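Local atomic coordinates of putative ABC transporter subunit, substrate-binding component (Rhodopseudomonas palustris, PDB entry 4EVR), a protein that probably serves as the substrate-binding component of an ABC transporter for benzoate-like aromatic acids, and holds benzoic acid in this structure. Residues V85-V90 with I110-G115; T142-I147 with K172-A177. All coordinates share one frame; numbering follows the deposited sequence.

Contact 1: residues V85-V90 with I110-G115; sequences VLIGTV and IVPNAG. With BEZ (benzoic acid), chain B.
N113 and V90 meet beside the bound benzoic acid, where the amide ND2 of N113 donates to V90 O at 3.1 Å. The acceptor lies almost in the amide plane, 4° out of it, while the nitrogen reaches the carbonyl oxygen from the side, with a C=O...N angle of 122°. CG of N113 stands anti to the backbone N (chi1 -174°), which carries the amide across to V90, and ND2 also lies 3.4 Å from C6 of the ligand ring. CG1 of V90 packs against ND2 and approaches ring atom C2. From the next residues along the loop, G115 N gives a hydrogen bond of 3.0 Å to the carboxylate oxygen O1; S92 OG and Y161 OH also hydrogen-bond to the ligand.

Behind this first shell, A114 N binds T89 O at 2.9 Å in the carbonyl plane, tying the two loops together next to G115. A cis peptide bond precedes T89, whose hydroxyl bonds to D63. Further back the chains pair as parallel strands: I110 N donates to L86 O, and G88 N to I110 O. CG2 of I87 rests on CG of P112, 3.8 Å away, and the proline CD lies over the G88 carbonyl carbon.

Replacing N113 by an alanine removes both ends of the amide: V90 O would probably lose its side-chain donor and Q292 its stronger acceptor, OD1, with a gap opened beside the ligand ring. This is the carboxyl-end loop region of a beta-alpha-beta unit through helix 92-105. Its chemistry implies a divided task: one backbone N-H, that of G115, together with the hydroxyls of S92 and Y161, addresses the carboxyl group, whereas a side-chain amide fixed on two sides and an aliphatic branch border the aromatic ring.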
ATOM      1  N   VAL A  85       7.599  17.931   7.358  1.00 35.95           N
ATOM      2  CA  VAL A  85       7.319  16.905   6.356  1.00 35.00           C
ATOM      3  C   VAL A  85       6.022  16.277   6.698  1.00 34.19           C
ATOM      4  O   VAL A  85       5.731  16.142   7.883  1.00 31.22           O
ATOM      5  CB  VAL A  85       8.461  15.827   6.358  1.00 36.43           C
ATOM      6  CG1 VAL A  85       8.224  14.740   5.299  1.00 35.63           C
ATOM      7  CG2 VAL A  85       9.824  16.495   6.118  1.00 37.11           C
ATOM      8  N   LEU A  86       5.263  15.830   5.699  1.00 31.14           N
ATOM      9  CA  LEU A  86       4.010  15.099   5.928  1.00 28.03           C
ATOM     10  C   LEU A  86       4.147  13.658   5.384  1.00 31.73           C
ATOM     11  O   LEU A  86       4.508  13.467   4.233  1.00 28.11           O
ATOM     12  CB  LEU A  86       2.868  15.843   5.210  1.00 30.26           C
ATOM     13  CG  LEU A  86       1.449  15.289   5.272  1.00 34.04           C
ATOM     14  CD1 LEU A  86       0.975  15.064   6.732  1.00 34.66           C
ATOM     15  CD2 LEU A  86       0.497  16.237   4.577  1.00 33.98           C
ATOM     16  N   ILE A  87       3.794  12.649   6.199  1.00 26.39           N
ATOM     17  CA  ILE A  87       3.772  11.296   5.713  1.00 25.07           C
ATOM     18  C   ILE A  87       2.415  10.738   5.993  1.00 27.29           C
ATOM     19  O   ILE A  87       2.048  10.658   7.160  1.00 24.78           O
ATOM     20  CB  ILE A  87       4.878  10.450   6.363  1.00 24.86           C
ATOM     21  CG1 ILE A  87       6.278  11.078   6.071  1.00 26.58           C
ATOM     22  CG2 ILE A  87       4.770   8.986   5.888  1.00 22.64           C
ATOM     23  CD1 ILE A  87       7.444  10.406   6.631  1.00 24.66           C
ATOM     24  N   GLY A  88       1.709  10.345   4.957  1.00 23.90           N
ATOM     25  CA  GLY A  88       0.423   9.629   5.074  1.00 25.64           C
ATOM     26  C   GLY A  88      -0.267   9.404   3.744  1.00 23.88           C
ATOM     27  O   GLY A  88       0.116  10.015   2.763  1.00 25.74           O
ATOM     28  N   THR A  89      -1.309   8.585   3.631  1.00 21.21           N
ATOM     29  CA  THR A  89      -1.910   7.771   4.680  1.00 22.13           C
ATOM     30  C   THR A  89      -2.258   6.424   4.049  1.00 22.49           C
ATOM     31  O   THR A  89      -1.751   6.091   2.981  1.00 22.44           O
ATOM     32  CB  THR A  89      -3.108   8.489   5.308  1.00 27.08           C
ATOM     33  OG1 THR A  89      -3.565   7.636   6.382  1.00 23.87           O
ATOM     34  CG2 THR A  89      -4.161   8.754   4.342  1.00 30.59           C
ATOM     35  N   VAL A  90      -3.030   5.647   4.739  1.00 18.31           N
ATOM     36  CA  VAL A  90      -3.433   4.311   4.284  1.00 18.18           C
ATOM     37  C   VAL A  90      -4.666   4.346   3.362  1.00 20.64           C
ATOM     38  O   VAL A  90      -4.595   3.720   2.322  1.00 18.69           O
ATOM     39  CB  VAL A  90      -3.681   3.364   5.473  1.00 18.61           C
ATOM     40  CG1 VAL A  90      -4.361   2.094   5.051  1.00 19.11           C
ATOM     41  CG2 VAL A  90      -2.397   3.096   6.182  1.00 16.56           C
ATOM     42  N   ILE A 110       5.078  12.473   1.566  1.00 25.11           N
ATOM     43  CA  ILE A 110       5.291  11.056   1.149  1.00 22.33           C
ATOM     44  C   ILE A 110       4.061  10.214   1.490  1.00 24.96           C
ATOM     45  O   ILE A 110       3.718  10.120   2.651  1.00 25.28           O
ATOM     46  CB  ILE A 110       6.544  10.428   1.801  1.00 24.96           C
ATOM     47  CG1 ILE A 110       7.771  11.269   1.440  1.00 27.32           C
ATOM     48  CG2 ILE A 110       6.724   8.942   1.338  1.00 23.39           C
ATOM     49  CD1 ILE A 110       8.980  10.970   2.282  1.00 34.64           C
ATOM     50  N   VAL A 111       3.501   9.505   0.499  1.00 22.62           N
ATOM     51  CA  VAL A 111       2.376   8.592   0.615  1.00 21.21           C
ATOM     52  C   VAL A 111       2.908   7.185   0.801  1.00 20.97           C
ATOM     53  O   VAL A 111       3.489   6.657  -0.140  1.00 22.60           O
ATOM     54  CB  VAL A 111       1.441   8.675  -0.608  1.00 25.74           C
ATOM     55  CG1 VAL A 111       0.246   7.756  -0.434  1.00 25.28           C
ATOM     56  CG2 VAL A 111       0.984  10.120  -0.777  1.00 28.63           C
ATOM     57  N   PRO A 112       2.763   6.589   2.012  1.00 18.54           N
ATOM     58  CA  PRO A 112       3.407   5.287   2.298  1.00 17.27           C
ATOM     59  C   PRO A 112       2.453   4.079   2.105  1.00 21.41           C
ATOM     60  O   PRO A 112       2.765   2.980   2.488  1.00 19.61           O
ATOM     61  CB  PRO A 112       3.833   5.462   3.743  1.00 16.64           C
ATOM     62  CG  PRO A 112       2.676   6.171   4.355  1.00 18.83           C
ATOM     63  CD  PRO A 112       2.201   7.162   3.244  1.00 17.70           C
ATOM     64  N   ASN A 113       1.217   4.304   1.583  1.00 19.30           N
ATOM     65  CA  ASN A 113       0.337   3.209   1.245  1.00 18.34           C
ATOM     66  C   ASN A 113      -0.691   3.576   0.235  1.00 21.11           C
ATOM     67  O   ASN A 113      -0.731   2.968  -0.809  1.00 19.08           O
ATOM     68  CB  ASN A 113      -0.396   2.615   2.429  1.00 19.67           C
ATOM     69  CG  ASN A 113      -1.179   1.398   2.018  1.00 17.77           C
ATOM     70  OD1 ASN A 113      -0.611   0.363   1.641  1.00 20.55           O
ATOM     71  ND2 ASN A 113      -2.498   1.502   1.919  1.00 20.31           N
ATOM     72  N   ALA A 114      -1.580   4.508   0.574  1.00 18.25           N
ATOM     73  CA  ALA A 114      -2.756   4.814  -0.261  1.00 17.00           C
ATOM     74  C   ALA A 114      -2.442   4.772  -1.743  1.00 23.19           C
ATOM     75  O   ALA A 114      -1.619   5.522  -2.226  1.00 22.19           O
ATOM     76  CB  ALA A 114      -3.292   6.178   0.114  1.00 16.50           C
ATOM     77  N   GLY A 115      -3.098   3.893  -2.453  1.00 21.70           N
ATOM     78  CA  GLY A 115      -2.849   3.698  -3.889  1.00 19.16           C
ATOM     79  C   GLY A 115      -3.711   4.508  -4.817  1.00 24.34           C
ATOM     80  O   GLY A 115      -3.613   4.312  -6.026  1.00 24.77           O
TER
HETATM   81  C   BEZ B 401      -6.177   2.219  -0.092  1.00 21.38           C
HETATM   82  O1  BEZ B 401      -5.530   2.867  -0.968  1.00 18.41           O
HETATM   83  O2  BEZ B 401      -7.254   2.632   0.422  1.00 16.91           O
HETATM   84  C1  BEZ B 401      -5.618   0.960   0.486  1.00 18.74           C
HETATM   85  C2  BEZ B 401      -5.976   0.561   1.785  1.00 17.57           C
HETATM   86  C3  BEZ B 401      -5.447  -0.608   2.327  1.00 17.32           C
HETATM   87  C4  BEZ B 401      -4.608  -1.373   1.505  1.00 17.53           C
HETATM   88  C5  BEZ B 401      -4.262  -0.964   0.206  1.00 17.59           C
HETATM   89  C6  BEZ B 401      -4.739   0.210  -0.309  1.00 18.22           C

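Contact 2: residues T142-I147 with K172-A177; sequences TGDAMI and KKSFTA
F175 of segment 172-177 (helix 162-177) buries more surface here than any other residue, and its ring is met by two side chains and a backbone carbonyl of segment 142-147 (helix 135-148). CD1 of I147 lies over one face, 4.0 Å from the ring centroid and 25° off the normal, a CH-pi contact displaced toward the rim on the CD1 and CE1 side. At the edge, close to the ring plane, CB of M146, a selenomethionine, sits 4.0 Å from F175 CE1, and G143 O faces F175 CD1. With CG anti to the backbone N (chi1 -161°), the F175 ring extends toward the other helix.

I147 reaches across by its longer branch. Its CD1 touches the ring and also comes within 3.4 Å of F175 O, so the branch covers both the ring and the backbone of the same residue.

S174 packs beside G143. Its CB points at the other helix and lies 3.7 Å from D144 N, against the backbone where G143 has no side chain; a CB on that glycine would lie tight against S174 CB. The serine hydroxyl bonds to R140 O, one turn earlier on the partner helix. With residues as small as G143 and S174 facing each other, the helices are correspondingly close, the segment axes approaching to 7.5 Å at a crossing angle of -27°.

These helices lie side by side, running in roughly the same direction. M146 reaches strands 209-213 and 235-238, F175 packs on V182 of strand 181-188 and meets the F171 ring, and K172 is salt-bridged to D185, so the pair packs on part of the seven-stranded sheet.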
ATOM      1  N   THR A 142      -2.772  -8.276 -11.192  1.00 24.78           N
ATOM      2  CA  THR A 142      -3.486  -9.460 -10.661  1.00 23.65           C
ATOM      3  C   THR A 142      -4.406 -10.107 -11.707  1.00 25.60           C
ATOM      4  O   THR A 142      -4.376 -11.321 -11.840  1.00 28.16           O
ATOM      5  CB  THR A 142      -4.237  -9.116  -9.403  1.00 26.59           C
ATOM      6  OG1 THR A 142      -3.357  -8.403  -8.506  1.00 25.89           O
ATOM      7  CG2 THR A 142      -4.754 -10.326  -8.750  1.00 28.46           C
ATOM      8  N   GLY A 143      -5.148  -9.324 -12.463  1.00 25.34           N
ATOM      9  CA  GLY A 143      -5.989  -9.826 -13.558  1.00 24.75           C
ATOM     10  C   GLY A 143      -5.171 -10.587 -14.571  1.00 32.02           C
ATOM     11  O   GLY A 143      -5.559 -11.684 -14.969  1.00 34.85           O
ATOM     12  N   ASP A 144      -3.990 -10.036 -14.967  1.00 31.23           N
ATOM     13  CA  ASP A 144      -3.052 -10.723 -15.892  1.00 31.81           C
ATOM     14  C   ASP A 144      -2.628 -12.102 -15.341  1.00 32.92           C
ATOM     15  O   ASP A 144      -2.703 -13.121 -16.059  1.00 31.06           O
ATOM     16  CB  ASP A 144      -1.805  -9.857 -16.135  1.00 34.14           C
ATOM     17  CG  ASP A 144      -1.939  -8.793 -17.202  1.00 47.45           C
ATOM     18  OD1 ASP A 144      -2.572  -9.063 -18.219  1.00 53.16           O
ATOM     19  OD2 ASP A 144      -1.274  -7.748 -17.081  1.00 50.83           O
ATOM     20  N   ALA A 145      -2.139 -12.152 -14.076  1.00 28.46           N
ATOM     21  CA  ALA A 145      -1.790 -13.417 -13.462  1.00 29.38           C
ATOM     22  C   ALA A 145      -2.974 -14.445 -13.458  1.00 30.95           C
ATOM     23  O   ALA A 145      -2.745 -15.642 -13.649  1.00 32.13           O
ATOM     24  CB  ALA A 145      -1.314 -13.159 -12.042  1.00 28.94           C
HETATM   25  N   MSE A 146      -4.225 -13.982 -13.239  1.00 27.70           N
HETATM   26  CA  MSE A 146      -5.390 -14.903 -13.179  1.00 25.81           C
HETATM   27  C   MSE A 146      -5.698 -15.423 -14.556  1.00 34.18           C
HETATM   28  O   MSE A 146      -5.949 -16.631 -14.730  1.00 34.95           O
HETATM   29  CB  MSE A 146      -6.599 -14.211 -12.521  1.00 26.13           C
HETATM   30  CG  MSE A 146      -6.310 -13.898 -11.070  1.00 25.47           C
HETATM   31 SE   MSE A 146      -7.516 -12.662 -10.249  0.70 24.15          SE
HETATM   32  CE  MSE A 146      -9.041 -13.793 -10.193  1.00 25.60           C
ATOM     33  N   ILE A 147      -5.553 -14.582 -15.578  1.00 31.36           N
ATOM     34  CA  ILE A 147      -5.717 -15.079 -16.971  1.00 32.36           C
ATOM     35  C   ILE A 147      -4.623 -16.104 -17.298  1.00 39.59           C
ATOM     36  O   ILE A 147      -4.922 -17.145 -17.897  1.00 42.50           O
ATOM     37  CB  ILE A 147      -5.708 -13.912 -17.968  1.00 34.62           C
ATOM     38  CG1 ILE A 147      -7.021 -13.111 -17.844  1.00 35.91           C
ATOM     39  CG2 ILE A 147      -5.446 -14.369 -19.420  1.00 35.48           C
ATOM     40  CD1 ILE A 147      -8.296 -13.843 -18.302  1.00 33.20           C
ATOM     41  N   LYS A 172     -10.494  -5.807 -13.959  1.00 30.18           N
ATOM     42  CA  LYS A 172     -11.494  -6.084 -15.045  1.00 29.16           C
ATOM     43  C   LYS A 172     -10.889  -5.773 -16.401  1.00 36.97           C
ATOM     44  O   LYS A 172     -11.182  -6.451 -17.381  1.00 38.76           O
ATOM     45  CB  LYS A 172     -12.783  -5.249 -14.835  1.00 30.68           C
ATOM     46  CG  LYS A 172     -13.520  -5.471 -13.526  1.00 45.86           C
ATOM     47  CD  LYS A 172     -15.020  -5.308 -13.608  1.00 58.76           C
ATOM     48  CE  LYS A 172     -15.429  -3.943 -14.075  1.00 70.94           C
ATOM     49  NZ  LYS A 172     -16.865  -3.667 -13.798  1.00 77.39           N
ATOM     50  N   LYS A 173     -10.003  -4.767 -16.466  1.00 36.76           N
ATOM     51  CA  LYS A 173      -9.371  -4.356 -17.710  1.00 38.54           C
ATOM     52  C   LYS A 173      -8.520  -5.476 -18.222  1.00 39.90           C
ATOM     53  O   LYS A 173      -8.721  -5.908 -19.359  1.00 36.31           O
ATOM     54  CB  LYS A 173      -8.580  -3.064 -17.527  1.00 42.35           C
ATOM     55  CG  LYS A 173      -7.830  -2.564 -18.742  1.00 57.11           C
ATOM     56  CD  LYS A 173      -7.313  -1.156 -18.455  1.00 67.18           C
ATOM     57  CE  LYS A 173      -6.220  -0.685 -19.391  1.00 78.31           C
ATOM     58  NZ  LYS A 173      -6.648  -0.671 -20.823  1.00 63.85           N
ATOM     59  N   SER A 174      -7.625  -6.020 -17.388  1.00 35.16           N
ATOM     60  CA  SER A 174      -6.800  -7.126 -17.832  1.00 36.34           C
ATOM     61  C   SER A 174      -7.576  -8.396 -17.978  1.00 37.16           C
ATOM     62  O   SER A 174      -7.245  -9.193 -18.824  1.00 37.06           O
ATOM     63  CB  SER A 174      -5.678  -7.377 -16.820  1.00 38.36           C
ATOM     64  OG  SER A 174      -4.976  -6.178 -16.610  1.00 48.23           O
ATOM     65  N   PHE A 175      -8.552  -8.647 -17.115  1.00 32.26           N
ATOM     66  CA  PHE A 175      -9.238  -9.943 -17.160  1.00 33.40           C
ATOM     67  C   PHE A 175     -10.112 -10.056 -18.402  1.00 40.21           C
ATOM     68  O   PHE A 175     -10.019 -11.042 -19.151  1.00 40.20           O
ATOM     69  CB  PHE A 175     -10.080 -10.122 -15.908  1.00 34.19           C
ATOM     70  CG  PHE A 175     -10.443 -11.557 -15.646  1.00 34.30           C
ATOM     71  CD1 PHE A 175      -9.512 -12.439 -15.138  1.00 35.46           C
ATOM     72  CD2 PHE A 175     -11.741 -12.005 -15.832  1.00 34.86           C
ATOM     73  CE1 PHE A 175      -9.868 -13.732 -14.792  1.00 34.25           C
ATOM     74  CE2 PHE A 175     -12.086 -13.312 -15.514  1.00 34.42           C
ATOM     75  CZ  PHE A 175     -11.145 -14.158 -14.963  1.00 29.99           C
ATOM     76  N   THR A 176     -10.888  -9.002 -18.692  1.00 36.05           N
ATOM     77  CA  THR A 176     -11.708  -9.037 -19.949  1.00 38.23           C
ATOM     78  C   THR A 176     -10.785  -8.976 -21.222  1.00 45.01           C
ATOM     79  O   THR A 176     -11.071  -9.646 -22.214  1.00 45.71           O
ATOM     80  CB  THR A 176     -12.745  -7.942 -19.925  1.00 43.74           C
ATOM     81  OG1 THR A 176     -12.071  -6.711 -19.777  1.00 41.89           O
ATOM     82  CG2 THR A 176     -13.765  -8.121 -18.787  1.00 39.52           C
ATOM     83  N   ALA A 177      -9.686  -8.203 -21.200  1.00 44.22           N
ATOM     84  CA  ALA A 177      -8.707  -8.190 -22.318  1.00 47.29           C
ATOM     85  C   ALA A 177      -8.156  -9.622 -22.598  1.00 52.03           C
ATOM     86  O   ALA A 177      -7.934  -9.974 -23.744  1.00 54.29           O
ATOM     87  CB  ALA A 177      -7.551  -7.249 -22.009  1.00 47.68           C
TER

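Contact 1 lies deep in the chain, its centre about 9 Å from the chain's centre, whereas contact 2 lies about 20 Å out, with exposed D144 at its margin. They share no strand or helix: strands 85-88 and 109-111 belong to the six-stranded sheet and run on into loops, while helices 135-148 and 162-177 pack on the seven-stranded one. The two centres are 28 Å apart, and the nearest atoms about 13 Å. Backbone hydrogen bonding dominates contact 1, which continues past its strands to the ligand. Between the segments of contact 2 there is no hydrogen bond, and the join rests on apolar packing and a close glycine-serine fit.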